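PDB 6FXW: putative ribose 5-phosphate isomerase from Leishmania infantum, which probably interconverts ribose 5-phosphate and ribulose 5-phosphate in the pentose phosphate pathway, as a type B isomerase of the LacAB/RpiB family. Local coordinates for residues Val56-Ala59 with Ile60-Glu64; Ala99-Ser102 with Arg103-Asn106; Gly139-Gly142 with Asn143-Asp146. One frame throughout, in Å; residues are numbered along the deposited sequence.

Interaction 1 of 3, residues Val56-Ala59 with Ile60-Glu64; sequences VCEA and ILKGE
A helix C-terminus closed by a Schellman motif joins Val56 to Ile60 and Ala59 to Glu64, at the end of helix 49-61 in a fold with a parallel five-stranded sheet. The last regular turns are held by backbone bonds: Ile60 N to Val56 O, Leu61 N to Cys57 O, and Lys62 N to Glu58 O, the last of them 2.9 Å long. Then Gly63 swings to positive phi (75°), and the chain turns back on the helix. Gly63 N donates to Ile60 O, and Glu64 N reaches five residues back to Ala59 O at 2.9 Å, with a bent N-H...O angle (136°).

On the inner side, Ile60 CD1 lies 4.2 Å from Val56 CG1, and both side chains continue onto Ile110 of strand 110-114. Ala59 CB touches Met39 and comes 4.4 Å from Glu64 CB.

On the polar side, Glu58 and Lys62 cross at about a right angle, with their charged ends, OE2 and NZ, 5.7 Å apart, too far for a salt bridge. A bend at chi2 (-61°) folds the Glu58 chain back, and its OE2 meets the Lys62 aliphatic stem at CG, 3.8 Å away.

Interaction 2 of 3, residues Ala99-Ser102 with Arg103-Asn106; sequences AQLS and RQHN
Gln100 with Gln104 and Leu101 with His105 are i to i+4 pairs on the last turns of helix 96-104, the helix of a beta-alpha-beta unit between strands 90-92 and 110-114. Backbone bonds close the helix end. Gln104 N bonds to Gln100 O, and Leu101 O takes two donors, His105 N at 2.8 Å and Asn106 N at 3.3 Å, as the chain leaves the helix.

Among polar side chains, Gln100 NE2 donates to Gln104 OE1 over 3.0 Å with a straight N-H (172°). The acceptor lies in the Gln100 amide plane; the two amide planes stand 85° apart, and the donor sits well above the Gln104 carbonyl plane, not on a lone pair. Gln100 reaches Gln104 OE1 with CG anti to the backbone N (chi1 180°) and an extended chain. Ser102 OG donates to Ala99 O, 2.8 Å away, three residues back. Arg103, bent at chi2 and chi3, leads its guanidinium away to Asn107 OD1.

The apolar contact is a CH-pi one. Leu101 and His105 run side by side, pointing the same way, while the His105 ring also stacks on His141. Leu101 packs against Thr74 of the second subunit as well, and its CD2 lies over one face of the imidazole, 3.8 Å from the centroid and shifted toward the rim, with His105 CE1 3.6 Å away.

Interaction 3 of 3, residues Gly139-Gly142 with Asn143-Asp146; sequences GRHG and NRVD. With SO4 (sulfate ion), chain B.
Arg140 lays its CG over the His141 ring, at its centre, and over one face of the Arg144 guanidinium, nearer that group's rim. The chi1 of 70° puts CG between the backbone N and the carbonyl carbon, and from there the chain runs extended to NE, alongside Arg144 and pointing the same way. The two guanidinium planes stand 79° apart, and both groups bind one sulfate, probably from the crystallisation liquor.

Arg140 grips two sulfate oxygens, with NE to O4 at 2.9 Å and NH2 to O1 at 2.7 Å. Arg144 NH1 gives O4 a second, nearly straight bond (3.0 Å, 170°), while Arg144 NH2 adds only a weak one. All this happens in the first turns of helix 139-155, the last helix of the chain, where the site lies against the second subunit: His14 and Arg116 of that subunit bind the same ion. Such a cluster is consistent with a pocket made for a phosphate, as would suit a sugar-phosphate isomerase.

Asp48 of the second subunit takes Arg144 NE in a salt bridge, so this guanidinium is held from both the anion and the neighbouring chain. A water links Arg140 O to Asn143 ND2. A second water lies in the plane of both the His141 ring and the Arg144 guanidinium, 2.7 Å from His141 ND1 and accepting from Arg144 NH1 at 3.2 Å.

All three are local contacts along or just past a helix, and each is partly buried. Interactions 1 and 2 sit at the C-terminal ends of helices 49-61 and 96-104, their centres about 12 Å from the chain's centre; interaction 3 starts helix 139-155, its centre about 20 Å out. Interaction 1 has an apolar side on strand 110-114 and exposed residues at its turn, and its Glu58 and Lys62 charges do not meet each other. Interaction 2 has no exposed residue. Interaction 3 lies at the subunit boundary and touches interaction 2, His105 CD2 lying 3.4 Å from His141 CE1. Chemistry follows position: apolar packing and backbone capping, then amide and CH-pi contacts, then anion binding.

Interaction 1 of 3, residues Val56-Ala59 with Ile60-Glu64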
# COMPACT_ATOMS: atom_id res chain seq x y z
N VAL A 56 -13.21 14.83 -17.93
CA VAL A 56 -12.08 15.50 -17.27
C VAL A 56 -10.95 15.74 -18.32
O VAL A 56 -10.30 16.82 -18.37
CB VAL A 56 -11.56 14.63 -16.10
CG1 VAL A 56 -10.27 15.16 -15.57
CG2 VAL A 56 -12.56 14.69 -14.96
N CYS A 57 -10.66 14.74 -19.16
CA CYS A 57 -9.62 14.86 -20.20
C CYS A 57 -9.94 16.05 -21.12
O CYS A 57 -9.11 16.85 -21.45
CB CYS A 57 -9.47 13.58 -21.03
SG CYS A 57 -8.69 12.28 -20.04
N GLU A 58 -11.24 16.10 -21.50
CA GLU A 58 -11.61 17.16 -22.44
C GLU A 58 -11.54 18.49 -21.74
O GLU A 58 -11.09 19.49 -22.38
CB GLU A 58 -13.02 16.93 -23.00
CG GLU A 58 -12.98 16.12 -24.27
CD GLU A 58 -12.20 16.74 -25.46
OE1 GLU A 58 -11.73 15.94 -26.32
OE2 GLU A 58 -12.07 18.01 -25.55
N ALA A 59 -11.89 18.63 -20.47
CA ALA A 59 -11.70 19.90 -19.72
C ALA A 59 -10.28 20.37 -19.76
O ALA A 59 -10.01 21.56 -19.91
CB ALA A 59 -12.20 19.78 -18.30
N ILE A 60 -9.34 19.46 -19.54
CA ILE A 60 -7.95 19.82 -19.59
C ILE A 60 -7.52 20.23 -21.00
O ILE A 60 -6.86 21.28 -21.19
CB ILE A 60 -7.08 18.68 -19.06
CG1 ILE A 60 -7.36 18.48 -17.57
CG2 ILE A 60 -5.63 18.91 -19.30
CD1 ILE A 60 -6.87 17.17 -17.00
N LEU A 61 -7.89 19.44 -22.00
CA LEU A 61 -7.47 19.72 -23.34
C LEU A 61 -8.02 21.07 -23.91
O LEU A 61 -7.35 21.69 -24.74
CB LEU A 61 -7.84 18.56 -24.25
CG LEU A 61 -7.01 17.31 -23.90
CD1 LEU A 61 -7.61 16.13 -24.66
CD2 LEU A 61 -5.54 17.42 -24.15
N LYS A 62 -9.18 21.45 -23.42
CA LYS A 62 -9.80 22.72 -23.84
C LYS A 62 -9.35 23.87 -22.95
O LYS A 62 -9.83 25.00 -23.22
CB LYS A 62 -11.28 22.62 -23.68
CG LYS A 62 -11.98 21.71 -24.61
CD LYS A 62 -13.52 21.93 -24.41
CE LYS A 62 -14.03 22.03 -22.95
NZ LYS A 62 -15.51 21.63 -22.86
N GLY A 63 -8.52 23.64 -21.96
CA GLY A 63 -8.05 24.71 -21.07
C GLY A 63 -9.05 25.19 -20.07
O GLY A 63 -8.87 26.32 -19.51
N GLU A 64 -10.07 24.41 -19.76
CA GLU A 64 -10.97 24.73 -18.71
C GLU A 64 -10.42 24.30 -17.34
O GLU A 64 -10.80 24.84 -16.33
CB GLU A 64 -12.38 24.13 -18.88
CG GLU A 64 -13.16 24.63 -20.06
CD GLU A 64 -13.52 26.13 -20.00
OE1 GLU A 64 -13.91 26.69 -21.12
OE2 GLU A 64 -13.36 26.73 -18.92

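Interaction 2 of 3, residues Ala99-Ser102 with Arg103-Asn106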
# COMPACT_ATOMS: atom_id res chain seq x y z
N ALA A 99 2.40 9.57 -5.71
CA ALA A 99 1.92 10.94 -6.03
C ALA A 99 3.02 11.88 -6.38
O ALA A 99 2.96 12.63 -7.38
CB ALA A 99 1.12 11.49 -4.87
N GLN A 100 4.10 11.88 -5.57
CA GLN A 100 5.24 12.77 -5.83
C GLN A 100 5.93 12.48 -7.14
O GLN A 100 6.16 13.39 -7.94
CB GLN A 100 6.22 12.62 -4.67
CG GLN A 100 7.45 13.49 -4.83
CD GLN A 100 8.44 13.25 -3.67
OE1 GLN A 100 8.04 13.01 -2.58
NE2 GLN A 100 9.73 13.34 -3.93
N LEU A 101 6.25 11.20 -7.40
CA LEU A 101 7.00 10.83 -8.63
C LEU A 101 6.18 10.90 -9.91
O LEU A 101 6.72 11.22 -10.97
CB LEU A 101 7.64 9.49 -8.44
CG LEU A 101 8.67 9.43 -7.36
CD1 LEU A 101 9.26 8.07 -7.16
CD2 LEU A 101 9.83 10.40 -7.64
N SER A 102 4.83 10.78 -9.81
CA SER A 102 3.95 10.91 -10.95
C SER A 102 4.08 12.35 -11.51
O SER A 102 3.91 12.53 -12.70
CB SER A 102 2.51 10.68 -10.63
OG SER A 102 1.95 11.69 -9.85
N ARG A 103 4.38 13.31 -10.63
CA ARG A 103 4.63 14.70 -11.02
C ARG A 103 6.10 14.94 -11.34
O ARG A 103 6.44 15.43 -12.42
CB ARG A 103 4.16 15.60 -9.90
CG ARG A 103 2.66 15.56 -9.60
CD ARG A 103 1.78 16.07 -10.73
NE ARG A 103 2.14 17.44 -10.97
CZ ARG A 103 2.54 17.99 -12.11
NH1 ARG A 103 2.51 17.36 -13.28
NH2 ARG A 103 2.99 19.25 -12.11
N GLN A 104 7.01 14.55 -10.43
CA GLN A 104 8.48 14.81 -10.62
C GLN A 104 9.03 14.21 -11.86
O GLN A 104 9.83 14.80 -12.60
CB GLN A 104 9.25 14.38 -9.39
CG GLN A 104 9.06 15.26 -8.19
CD GLN A 104 10.03 15.00 -7.09
OE1 GLN A 104 10.39 13.89 -6.81
NE2 GLN A 104 10.48 16.08 -6.50
N HIS A 105 8.62 12.95 -12.11
CA HIS A 105 9.16 12.20 -13.24
C HIS A 105 8.24 12.18 -14.40
O HIS A 105 8.64 12.45 -15.54
CB HIS A 105 9.46 10.75 -12.80
CG HIS A 105 10.58 10.66 -11.85
ND1 HIS A 105 10.96 9.43 -11.30
CD2 HIS A 105 11.37 11.60 -11.28
CE1 HIS A 105 11.95 9.66 -10.45
NE2 HIS A 105 12.23 10.95 -10.42
N ASN A 106 6.97 11.83 -14.20
CA ASN A 106 6.07 11.62 -15.32
C ASN A 106 5.24 12.86 -15.73
O ASN A 106 4.58 12.80 -16.76
CB ASN A 106 5.12 10.47 -15.04
CG ASN A 106 5.81 9.24 -14.50
OD1 ASN A 106 5.71 9.01 -13.29
ND2 ASN A 106 6.58 8.51 -15.32

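Interaction 3 of 3, residues Gly139-Gly142 with Asn143-Asp146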
# COMPACT_ATOMS: atom_id res chain seq x y z
N GLY A 139 16.78 16.45 -17.21
CA GLY A 139 16.41 16.36 -18.53
C GLY A 139 15.99 14.94 -18.78
O GLY A 139 15.18 14.77 -19.71
N ARG A 140 16.53 13.95 -18.03
CA ARG A 140 16.18 12.53 -18.41
C ARG A 140 14.67 12.17 -18.30
O ARG A 140 14.10 11.47 -19.12
CB ARG A 140 17.02 11.56 -17.65
CG ARG A 140 16.74 11.44 -16.18
CD ARG A 140 17.81 10.59 -15.59
NE ARG A 140 17.50 10.38 -14.21
CZ ARG A 140 17.84 11.17 -13.18
NH1 ARG A 140 18.45 12.33 -13.36
NH2 ARG A 140 17.48 10.84 -11.91
N HIS A 141 14.03 12.73 -17.30
CA HIS A 141 12.57 12.46 -17.12
C HIS A 141 11.77 13.11 -18.19
O HIS A 141 10.85 12.50 -18.74
CB HIS A 141 12.13 12.97 -15.75
CG HIS A 141 13.01 12.49 -14.68
ND1 HIS A 141 13.09 11.17 -14.38
CD2 HIS A 141 13.83 13.14 -13.80
CE1 HIS A 141 13.93 11.00 -13.36
NE2 HIS A 141 14.38 12.19 -12.99
N GLY A 142 12.11 14.37 -18.58
CA GLY A 142 11.44 15.00 -19.70
C GLY A 142 11.65 14.31 -21.01
O GLY A 142 10.75 14.25 -21.84
N ASN A 143 12.84 13.72 -21.19
CA ASN A 143 13.08 13.03 -22.38
C ASN A 143 12.21 11.77 -22.50
O ASN A 143 11.75 11.39 -23.60
CB ASN A 143 14.56 12.70 -22.45
CG ASN A 143 14.92 12.07 -23.71
OD1 ASN A 143 14.70 12.63 -24.82
ND2 ASN A 143 15.46 10.82 -23.60
N ARG A 144 12.00 11.11 -21.36
CA ARG A 144 11.12 9.97 -21.35
C ARG A 144 9.65 10.33 -21.67
O ARG A 144 8.97 9.69 -22.45
CB ARG A 144 11.23 9.20 -20.01
CG ARG A 144 12.63 8.55 -19.86
CD ARG A 144 13.01 8.26 -18.46
NE ARG A 144 14.40 7.85 -18.40
CZ ARG A 144 15.07 7.75 -17.30
NH1 ARG A 144 14.53 8.04 -16.17
NH2 ARG A 144 16.35 7.33 -17.31
N VAL A 145 9.23 11.43 -21.07
CA VAL A 145 7.92 11.98 -21.37
C VAL A 145 7.82 12.27 -22.91
O VAL A 145 6.77 12.00 -23.51
CB VAL A 145 7.58 13.17 -20.47
CG1 VAL A 145 6.38 13.93 -20.96
CG2 VAL A 145 7.36 12.75 -19.00
N ASP A 146 8.87 12.87 -23.48
CA ASP A 146 8.82 13.14 -24.92
C ASP A 146 8.68 11.88 -25.74
O ASP A 146 8.03 11.85 -26.77
CB ASP A 146 10.06 13.92 -25.36
CG ASP A 146 10.10 15.31 -24.78
OD1 ASP A 146 9.07 15.85 -24.43
OD2 ASP A 146 11.24 15.86 -24.74
S SO4 B . 16.24 7.29 -12.53
O1 SO4 B . 17.18 8.15 -11.70
O2 SO4 B . 16.62 5.89 -12.41
O3 SO4 B . 14.86 7.59 -11.86
O4 SO4 B . 16.37 7.76 -13.88
O HOH W 1 16.01 10.02 -20.80
O HOH W 2 11.65 9.09 -15.43